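Local structure of glycosyl hydrolase family 2, TIM barrel domain protein (Parabacteroides merdae ATCC 43184, 6DXU) at residues Leu70-Asn75 against Tyr187-Tyr193; Tyr496-Glu501 against Thr581-Leu585; Ser675-Lys679 against Leu691-Cys695. The protein acts as a beta-glucuronidase of glycoside hydrolase family 2, probably removing glucuronic acid from glucuronide conjugates in the human gut. All blocks are in the same frame, centred on the assembly; numbering follows the deposited sequence.

Contact 1: Leu70-Asn75 against Tyr187-Tyr193; sequences LPHCFN and YGGLYRY
F74 lays one face of its ring on the G188-G189 backbone, and this is the tight end of the contact. The carbonyl carbon of G188 sits over the ring centre, and G189 CA stands 4.0 Å from the F74 centroid in a CH-pi contact. A side chain on G188 would run into the ring, and G189 has backbone angles at which a CB would press on the preceding carbonyl. The two loops are tied by F74 N to G188 O (2.8 Å) and H72 N to L190 O (2.9 Å). C73 SG, anti to the backbone N (chi1 180°), comes obliquely to the Y187 ring, 3.6 Å from Y187 CD1, and also accepts the N-H of N75. N75 OD1 sits at the edge of that ring and takes G188 N at 3.3 Å, while N75 ND2 turns to D78 and Y87. The other end relies on van der Waals contact: P71, preceded by a cis peptide bond, rests its CD by Y193 CE1 (3.7 Å) and its CB by Y191 O (3.5 Å), and L70 CD1 meets L190 CD1 at 3.9 Å. Its solvent side is P71 and H72, both partly exposed, H72 ND1 bonding Y93 OH. Two loops without regular strand pairing thus meet, L190 at the centre of an inverse gamma turn, inside the family 2 sugar-binding domain and near the sodium site that includes D78.

Contact 2: Tyr496-Glu501 against Thr581-Leu585; sequences YKSISE and TMPWL
A lysine stretched to full length is the striking feature here: K497 reaches from its helix to T581 with every torsion near 180°, starting with CG anti to the backbone N (chi1 -179°). Its NZ donates to T581 OG1 (2.8 Å) and makes a second, weak bond to T581 O at 3.4 Å; T581 OG1 is also bonded to E578 O. On the way the K497 chain slides past M582, which points in the opposite direction, with K497 CG 4.0 Å from M582 SD. The thioether then bends at chi3 (75°), which turns CE in against the helix, 3.7 Å from S500 CB. M582 SD approaches the Y496 ring obliquely, 3.9 Å from Y496 CE1, as a Met-aromatic contact. Farther along, the benzene end of W584 meets the helix: S500 CB lies at its edge, in plane, and E501 CG comes within 3.6 Å of W584 CZ2. Were K497 an alanine, T581 OG1 would probably lose its ammonium partner, though keeping E578 O, and a flank of M582 would be left uncovered. S500 OG folds back onto Y496 O, which also accepts S500 N. M582 to L585 form a type I beta turn between helix 565-579 and strand 587-589, and helix 496-504 packs beside it, Y496 OH bonding Q579 and its ring meeting H575 of helix 565-579.

Contact 3: Ser675-Lys679 against Leu691-Cys695; sequences SQGVK and LRWNC
K679 lies over the indole of W693 and slides past it in the opposite direction, a bend at chi2 (-149°) laying the chain along the ring. K679 CG comes 3.6 Å from W693 CZ2, CE stands over the five-membered ring, and NZ is 4.4 Å from that ring's centroid, 17° off the normal, a cation-pi contact. The ammonium reaches R692 O at 2.6 Å, in the carbonyl plane, so one group serves both the ring face and a backbone oxygen. Along the indole edge, W693 NE1 donates to G677 O at 3.0 Å, a bent bond somewhat tilted from the ring plane. Beside it Q676 CB meets W693 CD1 at 3.6 Å, and the bent Q676 chain brings CG to 3.7 Å from C695 SG. L691 CD2 touches K679 O at 3.5 Å.

Behind this shell, S675 OG, also bonded to E668, takes G677 N, which closes an ST turn at a glycine whose backbone angles would crowd a CB against the oxygen before it. V667 and L669 of strand 666-671 and V660 of strand 655-662 touch the indole, while R692 turns away to a salt bridge with D685. The two strands run nearly antiparallel, 162° between their directions, but their axes stay 8.5 Å apart and their sheets differ; the junction is made by side chains reaching the ring face and backbone carbonyls. Pinned at its N-H and covered by K679, the W693 indole is probably held against rotation, and its pi face probably shares with R692 O the stabilising of the lysine charge.

In the fold
The three contacts follow one another along the chain, each closing before the next opens, and share no helix, strand or sheet. Contact 1 joins two loops in the sugar-binding domain, contact 2 holds a TIM barrel helix to the turn leading into barrel strand 587-589, and contact 3 packs strand 674-680 of one sheet on strand 692-696 of another within the DUF4982 range. Centres of contacts 1 and 2 are 41 Å apart, those of 1 and 3 50 Å, on opposite sides of the chain's centre. Contacts 2 and 3 are closer, about 15 Å between nearest atoms, and T581 also touches Q684, between the segments of contact 3. Each lies in a different part of this multidomain hydrolase.

Contact 1: Leu70-Asn75 against Tyr187-Tyr193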
ATOM      1  N   LEU D  70     -19.061  27.497 -15.305  1.00 19.76           N
ATOM      2  CA  LEU D  70     -18.537  27.539 -13.944  1.00 19.59           C
ATOM      3  C   LEU D  70     -18.606  28.964 -13.406  1.00 22.95           C
ATOM      4  O   LEU D  70     -18.614  29.928 -14.178  1.00 21.81           O
ATOM      5  CB  LEU D  70     -17.082  27.037 -13.910  1.00 17.60           C
ATOM      6  CG  LEU D  70     -16.781  25.605 -14.348  1.00 18.96           C
ATOM      7  CD1 LEU D  70     -15.304  25.265 -14.035  1.00 19.53           C
ATOM      8  CD2 LEU D  70     -17.722  24.639 -13.668  1.00 18.45           C
ATOM      9  N   PRO D  71     -18.678  29.146 -12.076  1.00 18.71           N
ATOM     10  CA  PRO D  71     -18.681  28.127 -11.023  1.00 17.28           C
ATOM     11  C   PRO D  71     -19.985  27.332 -10.977  1.00 19.74           C
ATOM     12  O   PRO D  71     -21.030  27.800 -11.429  1.00 17.89           O
ATOM     13  CB  PRO D  71     -18.482  28.936  -9.746  1.00 20.22           C
ATOM     14  CG  PRO D  71     -19.079  30.267 -10.061  1.00 25.55           C
ATOM     15  CD  PRO D  71     -18.781  30.509 -11.529  1.00 22.34           C
ATOM     16  N   HIS D  72     -19.890  26.121 -10.448  1.00 15.87           N
ATOM     17  CA  HIS D  72     -20.978  25.160 -10.476  1.00 15.80           C
ATOM     18  C   HIS D  72     -20.965  24.360  -9.191  1.00 19.57           C
ATOM     19  O   HIS D  72     -19.892  23.998  -8.690  1.00 17.73           O
ATOM     20  CB  HIS D  72     -20.831  24.207 -11.663  1.00 17.41           C
ATOM     21  CG  HIS D  72     -21.840  23.095 -11.672  1.00 18.00           C
ATOM     22  ND1 HIS D  72     -21.589  21.851 -11.134  1.00 18.39           N
ATOM     23  CD2 HIS D  72     -23.102  23.050 -12.156  1.00 19.99           C
ATOM     24  CE1 HIS D  72     -22.649  21.080 -11.306  1.00 18.46           C
ATOM     25  NE2 HIS D  72     -23.588  21.788 -11.912  1.00 18.64           N
ATOM     26  N   CYS D  73     -22.157  24.041  -8.691  1.00 17.60           N
ATOM     27  CA  CYS D  73     -22.309  23.233  -7.488  1.00 18.45           C
ATOM     28  C   CYS D  73     -23.239  22.061  -7.779  1.00 21.97           C
ATOM     29  O   CYS D  73     -24.291  22.244  -8.416  1.00 17.64           O
ATOM     30  CB  CYS D  73     -22.845  24.091  -6.332  1.00 16.97           C
ATOM     31  SG  CYS D  73     -23.075  23.162  -4.807  1.00 18.83           S
ATOM     32  N   PHE D  74     -22.841  20.856  -7.328  1.00 16.75           N
ATOM     33  CA  PHE D  74     -23.673  19.665  -7.509  1.00 18.28           C
ATOM     34  C   PHE D  74     -25.094  19.890  -7.022  1.00 21.15           C
ATOM     35  O   PHE D  74     -26.033  19.264  -7.524  1.00 20.09           O
ATOM     36  CB  PHE D  74     -23.141  18.463  -6.712  1.00 18.98           C
ATOM     37  CG  PHE D  74     -21.785  17.945  -7.123  1.00 18.14           C
ATOM     38  CD1 PHE D  74     -21.129  18.408  -8.245  1.00 17.92           C
ATOM     39  CD2 PHE D  74     -21.192  16.926  -6.373  1.00 18.33           C
ATOM     40  CE1 PHE D  74     -19.886  17.888  -8.600  1.00 18.78           C
ATOM     41  CE2 PHE D  74     -19.957  16.391  -6.730  1.00 17.95           C
ATOM     42  CZ  PHE D  74     -19.307  16.876  -7.843  1.00 17.41           C
ATOM     43  N   ASN D  75     -25.257  20.745  -6.013  1.00 18.14           N
ATOM     44  CA  ASN D  75     -26.449  20.796  -5.180  1.00 17.17           C
ATOM     45  C   ASN D  75     -27.257  22.067  -5.397  1.00 18.15           C
ATOM     46  O   ASN D  75     -28.011  22.472  -4.507  1.00 17.53           O
ATOM     47  CB  ASN D  75     -26.032  20.683  -3.721  1.00 15.81           C
ATOM     48  CG  ASN D  75     -25.110  19.504  -3.492  1.00 20.35           C
ATOM     49  OD1 ASN D  75     -23.907  19.665  -3.258  1.00 15.67           O
ATOM     50  ND2 ASN D  75     -25.669  18.310  -3.574  1.00 17.48           N
ATOM     51  N   TYR D 187     -21.075  20.986   0.466  1.00 17.40           N
ATOM     52  CA  TYR D 187     -21.396  21.044  -0.950  1.00 17.27           C
ATOM     53  C   TYR D 187     -20.313  20.383  -1.793  1.00 17.39           C
ATOM     54  O   TYR D 187     -19.166  20.213  -1.365  1.00 17.80           O
ATOM     55  CB  TYR D 187     -21.559  22.495  -1.376  1.00 18.08           C
ATOM     56  CG  TYR D 187     -22.907  23.106  -1.092  1.00 20.74           C
ATOM     57  CD1 TYR D 187     -24.089  22.437  -1.438  1.00 20.49           C
ATOM     58  CD2 TYR D 187     -23.006  24.394  -0.554  1.00 21.01           C
ATOM     59  CE1 TYR D 187     -25.341  23.032  -1.218  1.00 20.99           C
ATOM     60  CE2 TYR D 187     -24.261  25.004  -0.338  1.00 20.76           C
ATOM     61  CZ  TYR D 187     -25.409  24.315  -0.671  1.00 21.81           C
ATOM     62  OH  TYR D 187     -26.638  24.896  -0.463  1.00 19.91           O
ATOM     63  N   GLY D 188     -20.678  20.031  -3.022  1.00 18.28           N
ATOM     64  CA  GLY D 188     -19.751  19.404  -3.946  1.00 21.31           C
ATOM     65  C   GLY D 188     -19.624  20.210  -5.223  1.00 18.03           C
ATOM     66  O   GLY D 188     -20.571  20.885  -5.639  1.00 16.38           O
ATOM     67  N   GLY D 189     -18.437  20.159  -5.825  1.00 17.82           N
ATOM     68  CA  GLY D 189     -18.221  20.641  -7.176  1.00 15.21           C
ATOM     69  C   GLY D 189     -17.252  21.810  -7.251  1.00 18.42           C
ATOM     70  O   GLY D 189     -16.670  22.251  -6.259  1.00 16.88           O
ATOM     71  N   LEU D 190     -17.097  22.313  -8.479  1.00 18.18           N
ATOM     72  CA  LEU D 190     -16.191  23.426  -8.779  1.00 19.58           C
ATOM     73  C   LEU D 190     -16.921  24.741  -8.503  1.00 18.07           C
ATOM     74  O   LEU D 190     -17.223  25.539  -9.397  1.00 17.29           O
ATOM     75  CB  LEU D 190     -15.703  23.337 -10.224  1.00 17.52           C
ATOM     76  CG  LEU D 190     -14.730  22.180 -10.529  1.00 18.45           C
ATOM     77  CD1 LEU D 190     -14.402  22.063 -12.036  1.00 18.16           C
ATOM     78  CD2 LEU D 190     -13.443  22.318  -9.722  1.00 16.96           C
ATOM     79  N   TYR D 191     -17.216  24.956  -7.218  1.00 16.24           N
ATOM     80  CA  TYR D 191     -18.153  26.007  -6.845  1.00 17.84           C
ATOM     81  C   TYR D 191     -17.491  27.357  -6.571  1.00 20.57           C
ATOM     82  O   TYR D 191     -18.204  28.331  -6.301  1.00 20.62           O
ATOM     83  CB  TYR D 191     -19.000  25.579  -5.640  1.00 19.53           C
ATOM     84  CG  TYR D 191     -18.277  24.942  -4.460  1.00 18.34           C
ATOM     85  CD1 TYR D 191     -18.762  23.767  -3.879  1.00 18.29           C
ATOM     86  CD2 TYR D 191     -17.185  25.559  -3.865  1.00 19.44           C
ATOM     87  CE1 TYR D 191     -18.136  23.204  -2.753  1.00 20.36           C
ATOM     88  CE2 TYR D 191     -16.547  25.008  -2.757  1.00 17.08           C
ATOM     89  CZ  TYR D 191     -17.028  23.835  -2.201  1.00 17.62           C
ATOM     90  OH  TYR D 191     -16.396  23.296  -1.098  1.00 17.22           O
ATOM     91  N   ARG D 192     -16.165  27.450  -6.649  1.00 17.33           N
ATOM     92  CA  ARG D 192     -15.487  28.735  -6.731  1.00 16.25           C
ATOM     93  C   ARG D 192     -14.667  28.733  -8.010  1.00 18.64           C
ATOM     94  O   ARG D 192     -14.374  27.674  -8.564  1.00 15.47           O
ATOM     95  CB  ARG D 192     -14.558  28.999  -5.533  1.00 18.11           C
ATOM     96  CG  ARG D 192     -15.261  29.079  -4.188  1.00 16.74           C
ATOM     97  CD  ARG D 192     -14.270  29.564  -3.132  1.00 17.82           C
ATOM     98  NE  ARG D 192     -14.778  29.332  -1.780  1.00 19.24           N
ATOM     99  CZ  ARG D 192     -14.007  29.074  -0.732  1.00 16.96           C
ATOM    100  NH1 ARG D 192     -12.689  29.006  -0.884  1.00 17.73           N
ATOM    101  NH2 ARG D 192     -14.557  28.881   0.457  1.00 16.81           N
ATOM    102  N   TYR D 193     -14.306  29.928  -8.472  1.00 15.93           N
ATOM    103  CA  TYR D 193     -13.624  30.071  -9.751  1.00 18.14           C
ATOM    104  C   TYR D 193     -12.405  29.174  -9.848  1.00 19.78           C
ATOM    105  O   TYR D 193     -11.610  29.058  -8.910  1.00 19.48           O
ATOM    106  CB  TYR D 193     -13.170  31.510  -9.972  1.00 18.44           C
ATOM    107  CG  TYR D 193     -14.308  32.469 -10.212  1.00 20.74           C
ATOM    108  CD1 TYR D 193     -15.162  32.307 -11.306  1.00 20.87           C
ATOM    109  CD2 TYR D 193     -14.552  33.511  -9.335  1.00 20.56           C
ATOM    110  CE1 TYR D 193     -16.218  33.184 -11.522  1.00 22.58           C
ATOM    111  CE2 TYR D 193     -15.614  34.404  -9.553  1.00 21.53           C
ATOM    112  CZ  TYR D 193     -16.432  34.231 -10.642  1.00 20.03           C
ATOM    113  OH  TYR D 193     -17.486  35.101 -10.860  1.00 21.30           O
TER

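Contact 2: Tyr496-Glu501 against Thr581-Leu585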
ATOM      1  N   TYR D 496     -31.097  38.784  27.612  1.00 27.32           N
ATOM      2  CA  TYR D 496     -29.856  38.838  26.839  1.00 25.46           C
ATOM      3  C   TYR D 496     -28.730  39.525  27.616  1.00 28.28           C
ATOM      4  O   TYR D 496     -27.619  38.989  27.729  1.00 29.16           O
ATOM      5  CB  TYR D 496     -30.110  39.556  25.509  1.00 25.95           C
ATOM      6  CG  TYR D 496     -28.852  40.117  24.871  1.00 25.12           C
ATOM      7  CD1 TYR D 496     -28.631  41.496  24.808  1.00 25.06           C
ATOM      8  CD2 TYR D 496     -27.876  39.271  24.361  1.00 24.24           C
ATOM      9  CE1 TYR D 496     -27.476  42.014  24.229  1.00 24.94           C
ATOM     10  CE2 TYR D 496     -26.722  39.772  23.795  1.00 24.34           C
ATOM     11  CZ  TYR D 496     -26.528  41.140  23.732  1.00 24.96           C
ATOM     12  OH  TYR D 496     -25.375  41.635  23.162  1.00 23.04           O
ATOM     13  N   LYS D 497     -28.995  40.714  28.160  1.00 27.91           N
ATOM     14  CA  LYS D 497     -27.933  41.478  28.813  1.00 28.53           C
ATOM     15  C   LYS D 497     -27.402  40.753  30.046  1.00 28.60           C
ATOM     16  O   LYS D 497     -26.181  40.654  30.244  1.00 29.70           O
ATOM     17  CB  LYS D 497     -28.442  42.868  29.189  1.00 27.23           C
ATOM     18  CG  LYS D 497     -27.395  43.747  29.864  1.00 30.05           C
ATOM     19  CD  LYS D 497     -27.919  45.157  30.011  1.00 30.77           C
ATOM     20  CE  LYS D 497     -26.993  46.023  30.834  1.00 38.84           C
ATOM     21  NZ  LYS D 497     -27.490  47.438  30.814  1.00 40.56           N
ATOM     22  N   SER D 498     -28.298  40.232  30.888  1.00 27.07           N
ATOM     23  CA  SER D 498     -27.836  39.568  32.106  1.00 31.66           C
ATOM     24  C   SER D 498     -27.054  38.296  31.784  1.00 34.73           C
ATOM     25  O   SER D 498     -26.048  37.994  32.444  1.00 28.63           O
ATOM     26  CB  SER D 498     -29.014  39.266  33.032  1.00 32.97           C
ATOM     27  OG  SER D 498     -29.876  38.297  32.478  1.00 46.56           O
ATOM     28  N   ILE D 499     -27.509  37.517  30.796  1.00 27.20           N
ATOM     29  CA  ILE D 499     -26.749  36.330  30.411  1.00 33.03           C
ATOM     30  C   ILE D 499     -25.368  36.731  29.909  1.00 27.51           C
ATOM     31  O   ILE D 499     -24.361  36.093  30.242  1.00 26.20           O
ATOM     32  CB  ILE D 499     -27.516  35.498  29.364  1.00 27.18           C
ATOM     33  CG1 ILE D 499     -28.808  34.946  29.966  1.00 32.21           C
ATOM     34  CG2 ILE D 499     -26.640  34.331  28.871  1.00 27.66           C
ATOM     35  CD1 ILE D 499     -29.744  34.321  28.937  1.00 35.56           C
ATOM     36  N   SER D 500     -25.301  37.796  29.101  1.00 25.78           N
ATOM     37  CA  SER D 500     -24.018  38.274  28.590  1.00 26.36           C
ATOM     38  C   SER D 500     -23.093  38.725  29.721  1.00 30.36           C
ATOM     39  O   SER D 500     -21.889  38.436  29.701  1.00 25.33           O
ATOM     40  CB  SER D 500     -24.244  39.417  27.596  1.00 27.10           C
ATOM     41  OG  SER D 500     -25.013  39.011  26.467  1.00 27.00           O
ATOM     42  N   GLU D 501     -23.639  39.429  30.720  1.00 26.93           N
ATOM     43  CA  GLU D 501     -22.831  39.856  31.864  1.00 26.10           C
ATOM     44  C   GLU D 501     -22.247  38.659  32.603  1.00 29.14           C
ATOM     45  O   GLU D 501     -21.073  38.668  33.001  1.00 34.37           O
ATOM     46  CB  GLU D 501     -23.676  40.708  32.813  1.00 25.15           C
ATOM     47  CG  GLU D 501     -23.939  42.120  32.306  1.00 27.34           C
ATOM     48  CD  GLU D 501     -25.002  42.840  33.120  1.00 36.90           C
ATOM     49  OE1 GLU D 501     -25.752  42.167  33.863  1.00 37.49           O
ATOM     50  OE2 GLU D 501     -25.113  44.076  32.993  1.00 34.21           O
ATOM     51  N   THR D 581     -25.974  50.051  26.159  1.00 24.77           N
ATOM     52  CA  THR D 581     -25.733  50.229  27.588  1.00 32.90           C
ATOM     53  C   THR D 581     -24.749  49.205  28.145  1.00 31.61           C
ATOM     54  O   THR D 581     -24.751  48.939  29.352  1.00 30.77           O
ATOM     55  CB  THR D 581     -27.054  50.172  28.364  1.00 34.11           C
ATOM     56  OG1 THR D 581     -27.571  48.835  28.348  1.00 33.04           O
ATOM     57  CG2 THR D 581     -28.075  51.122  27.750  1.00 33.37           C
ATOM     58  N   MET D 582     -23.922  48.600  27.289  1.00 25.59           N
ATOM     59  CA  MET D 582     -22.982  47.555  27.690  1.00 25.61           C
ATOM     60  C   MET D 582     -21.592  48.017  27.271  1.00 33.75           C
ATOM     61  O   MET D 582     -21.039  47.541  26.266  1.00 28.70           O
ATOM     62  CB  MET D 582     -23.358  46.216  27.056  1.00 28.26           C
ATOM     63  CG  MET D 582     -24.717  45.708  27.518  1.00 26.89           C
ATOM     64  SD  MET D 582     -25.488  44.451  26.461  1.00 27.64           S
ATOM     65  CE  MET D 582     -24.524  42.984  26.846  1.00 24.73           C
ATOM     66  N   PRO D 583     -20.994  48.957  28.012  1.00 32.97           N
ATOM     67  CA  PRO D 583     -19.737  49.560  27.542  1.00 31.03           C
ATOM     68  C   PRO D 583     -18.554  48.606  27.580  1.00 25.66           C
ATOM     69  O   PRO D 583     -17.558  48.862  26.893  1.00 28.08           O
ATOM     70  CB  PRO D 583     -19.549  50.760  28.488  1.00 33.57           C
ATOM     71  CG  PRO D 583     -20.255  50.356  29.743  1.00 29.67           C
ATOM     72  CD  PRO D 583     -21.434  49.510  29.308  1.00 31.31           C
ATOM     73  N   TRP D 584     -18.640  47.519  28.349  1.00 24.94           N
ATOM     74  CA  TRP D 584     -17.591  46.515  28.475  1.00 28.35           C
ATOM     75  C   TRP D 584     -17.596  45.498  27.337  1.00 28.26           C
ATOM     76  O   TRP D 584     -16.694  44.654  27.278  1.00 25.92           O
ATOM     77  CB  TRP D 584     -17.763  45.763  29.801  1.00 23.59           C
ATOM     78  CG  TRP D 584     -19.184  45.324  29.970  1.00 29.58           C
ATOM     79  CD1 TRP D 584     -20.180  45.996  30.621  1.00 35.55           C
ATOM     80  CD2 TRP D 584     -19.789  44.146  29.417  1.00 28.48           C
ATOM     81  NE1 TRP D 584     -21.360  45.297  30.533  1.00 32.23           N
ATOM     82  CE2 TRP D 584     -21.149  44.157  29.802  1.00 30.87           C
ATOM     83  CE3 TRP D 584     -19.308  43.071  28.660  1.00 29.72           C
ATOM     84  CZ2 TRP D 584     -22.038  43.143  29.443  1.00 26.51           C
ATOM     85  CZ3 TRP D 584     -20.204  42.049  28.303  1.00 29.52           C
ATOM     86  CH2 TRP D 584     -21.549  42.102  28.695  1.00 25.38           C
ATOM     87  N   LEU D 585     -18.586  45.560  26.447  1.00 26.73           N
ATOM     88  CA  LEU D 585     -18.823  44.512  25.466  1.00 24.87           C
ATOM     89  C   LEU D 585     -17.916  44.689  24.256  1.00 21.34           C
ATOM     90  O   LEU D 585     -17.888  45.759  23.640  1.00 23.61           O
ATOM     91  CB  LEU D 585     -20.288  44.532  25.030  1.00 24.55           C
ATOM     92  CG  LEU D 585     -20.699  43.576  23.918  1.00 27.13           C
ATOM     93  CD1 LEU D 585     -20.541  42.112  24.364  1.00 24.91           C
ATOM     94  CD2 LEU D 585     -22.134  43.881  23.498  1.00 26.27           C
TER

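Contact 3: Ser675-Lys679 against Leu691-Cys695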
ATOM      1  N   SER D 675     -52.308  63.311   9.942  1.00 29.59           N
ATOM      2  CA  SER D 675     -51.154  63.233  10.827  1.00 33.97           C
ATOM      3  C   SER D 675     -51.512  62.526  12.128  1.00 36.13           C
ATOM      4  O   SER D 675     -52.588  62.729  12.695  1.00 31.38           O
ATOM      5  CB  SER D 675     -50.610  64.625  11.136  1.00 35.99           C
ATOM      6  OG  SER D 675     -49.627  64.550  12.162  1.00 30.90           O
ATOM      7  N   GLN D 676     -50.607  61.656  12.579  1.00 30.96           N
ATOM      8  CA  GLN D 676     -50.722  60.989  13.867  1.00 25.51           C
ATOM      9  C   GLN D 676     -49.740  61.542  14.885  1.00 28.11           C
ATOM     10  O   GLN D 676     -49.596  60.969  15.969  1.00 30.85           O
ATOM     11  CB  GLN D 676     -50.512  59.483  13.701  1.00 31.91           C
ATOM     12  CG  GLN D 676     -51.380  58.884  12.624  1.00 32.12           C
ATOM     13  CD  GLN D 676     -52.850  58.941  12.986  1.00 33.72           C
ATOM     14  OE1 GLN D 676     -53.275  58.398  14.010  1.00 36.20           O
ATOM     15  NE2 GLN D 676     -53.639  59.591  12.140  1.00 30.40           N
ATOM     16  N   GLY D 677     -49.051  62.629  14.558  1.00 35.00           N
ATOM     17  CA  GLY D 677     -48.155  63.269  15.494  1.00 36.36           C
ATOM     18  C   GLY D 677     -46.693  62.942  15.224  1.00 36.60           C
ATOM     19  O   GLY D 677     -46.345  61.925  14.614  1.00 32.45           O
ATOM     20  N   VAL D 678     -45.832  63.831  15.699  1.00 32.73           N
ATOM     21  CA  VAL D 678     -44.384  63.697  15.600  1.00 31.37           C
ATOM     22  C   VAL D 678     -43.875  62.983  16.839  1.00 33.38           C
ATOM     23  O   VAL D 678     -44.316  63.272  17.956  1.00 32.21           O
ATOM     24  CB  VAL D 678     -43.736  65.087  15.448  1.00 34.91           C
ATOM     25  CG1 VAL D 678     -42.215  64.986  15.367  1.00 30.09           C
ATOM     26  CG2 VAL D 678     -44.303  65.798  14.225  1.00 33.32           C
ATOM     27  N   LYS D 679     -42.941  62.047  16.653  1.00 31.81           N
ATOM     28  CA  LYS D 679     -42.288  61.383  17.771  1.00 31.55           C
ATOM     29  C   LYS D 679     -40.778  61.487  17.616  1.00 30.64           C
ATOM     30  O   LYS D 679     -40.253  61.549  16.501  1.00 30.56           O
ATOM     31  CB  LYS D 679     -42.716  59.923  17.890  1.00 32.29           C
ATOM     32  CG  LYS D 679     -44.215  59.814  18.108  1.00 36.76           C
ATOM     33  CD  LYS D 679     -44.609  58.614  18.926  1.00 35.87           C
ATOM     34  CE  LYS D 679     -46.093  58.703  19.276  1.00 33.17           C
ATOM     35  NZ  LYS D 679     -46.622  57.419  19.803  1.00 34.94           N
ATOM     36  N   LEU D 691     -40.338  55.302  18.107  1.00 26.12           N
ATOM     37  CA  LEU D 691     -41.051  55.627  16.875  1.00 28.18           C
ATOM     38  C   LEU D 691     -42.145  54.586  16.641  1.00 29.30           C
ATOM     39  O   LEU D 691     -42.092  53.751  15.738  1.00 30.67           O
ATOM     40  CB  LEU D 691     -40.077  55.724  15.706  1.00 24.22           C
ATOM     41  CG  LEU D 691     -38.902  56.683  15.935  1.00 25.10           C
ATOM     42  CD1 LEU D 691     -37.990  56.692  14.722  1.00 25.88           C
ATOM     43  CD2 LEU D 691     -39.370  58.127  16.243  1.00 23.94           C
ATOM     44  N   ARG D 692     -43.137  54.618  17.529  1.00 28.08           N
ATOM     45  CA  ARG D 692     -44.301  53.761  17.408  1.00 24.54           C
ATOM     46  C   ARG D 692     -45.565  54.585  17.621  1.00 33.49           C
ATOM     47  O   ARG D 692     -45.560  55.593  18.337  1.00 28.21           O
ATOM     48  CB  ARG D 692     -44.250  52.594  18.386  1.00 30.35           C
ATOM     49  CG  ARG D 692     -44.101  53.008  19.824  1.00 32.77           C
ATOM     50  CD  ARG D 692     -44.109  51.812  20.766  1.00 32.26           C
ATOM     51  NE  ARG D 692     -44.053  52.287  22.147  1.00 35.71           N
ATOM     52  CZ  ARG D 692     -42.944  52.727  22.741  1.00 39.94           C
ATOM     53  NH1 ARG D 692     -41.789  52.733  22.086  1.00 35.68           N
ATOM     54  NH2 ARG D 692     -42.987  53.165  23.995  1.00 37.21           N
ATOM     55  N   TRP D 693     -46.640  54.154  16.955  1.00 30.16           N
ATOM     56  CA  TRP D 693     -47.948  54.801  17.004  1.00 30.19           C
ATOM     57  C   TRP D 693     -49.015  53.724  17.129  1.00 31.33           C
ATOM     58  O   TRP D 693     -48.778  52.554  16.825  1.00 29.37           O
ATOM     59  CB  TRP D 693     -48.231  55.641  15.754  1.00 26.27           C
ATOM     60  CG  TRP D 693     -47.414  56.892  15.583  1.00 31.24           C
ATOM     61  CD1 TRP D 693     -47.830  58.179  15.802  1.00 31.23           C
ATOM     62  CD2 TRP D 693     -46.053  56.984  15.127  1.00 29.83           C
ATOM     63  NE1 TRP D 693     -46.815  59.063  15.520  1.00 31.68           N
ATOM     64  CE2 TRP D 693     -45.713  58.358  15.103  1.00 32.74           C
ATOM     65  CE3 TRP D 693     -45.090  56.040  14.734  1.00 30.68           C
ATOM     66  CZ2 TRP D 693     -44.453  58.810  14.709  1.00 28.43           C
ATOM     67  CZ3 TRP D 693     -43.834  56.489  14.343  1.00 28.73           C
ATOM     68  CH2 TRP D 693     -43.529  57.867  14.332  1.00 32.93           C
ATOM     69  N   ASN D 694     -50.192  54.110  17.614  1.00 31.49           N
ATOM     70  CA  ASN D 694     -51.342  53.209  17.636  1.00 30.95           C
ATOM     71  C   ASN D 694     -52.474  53.927  16.911  1.00 34.24           C
ATOM     72  O   ASN D 694     -52.962  54.958  17.391  1.00 31.18           O
ATOM     73  CB  ASN D 694     -51.717  52.843  19.068  1.00 35.01           C
ATOM     74  CG  ASN D 694     -50.694  51.910  19.709  1.00 41.55           C
ATOM     75  OD1 ASN D 694     -49.640  52.357  20.168  1.00 47.32           O
ATOM     76  ND2 ASN D 694     -50.998  50.627  19.746  1.00 32.24           N
ATOM     77  N   CYS D 695     -52.874  53.403  15.749  1.00 28.60           N
ATOM     78  CA  CYS D 695     -53.729  54.130  14.823  1.00 29.73           C
ATOM     79  C   CYS D 695     -54.883  53.268  14.337  1.00 30.80           C
ATOM     80  O   CYS D 695     -54.764  52.047  14.211  1.00 29.76           O
ATOM     81  CB  CYS D 695     -52.938  54.615  13.611  1.00 28.95           C
ATOM     82  SG  CYS D 695     -51.419  55.416  14.037  1.00 36.02           S
TER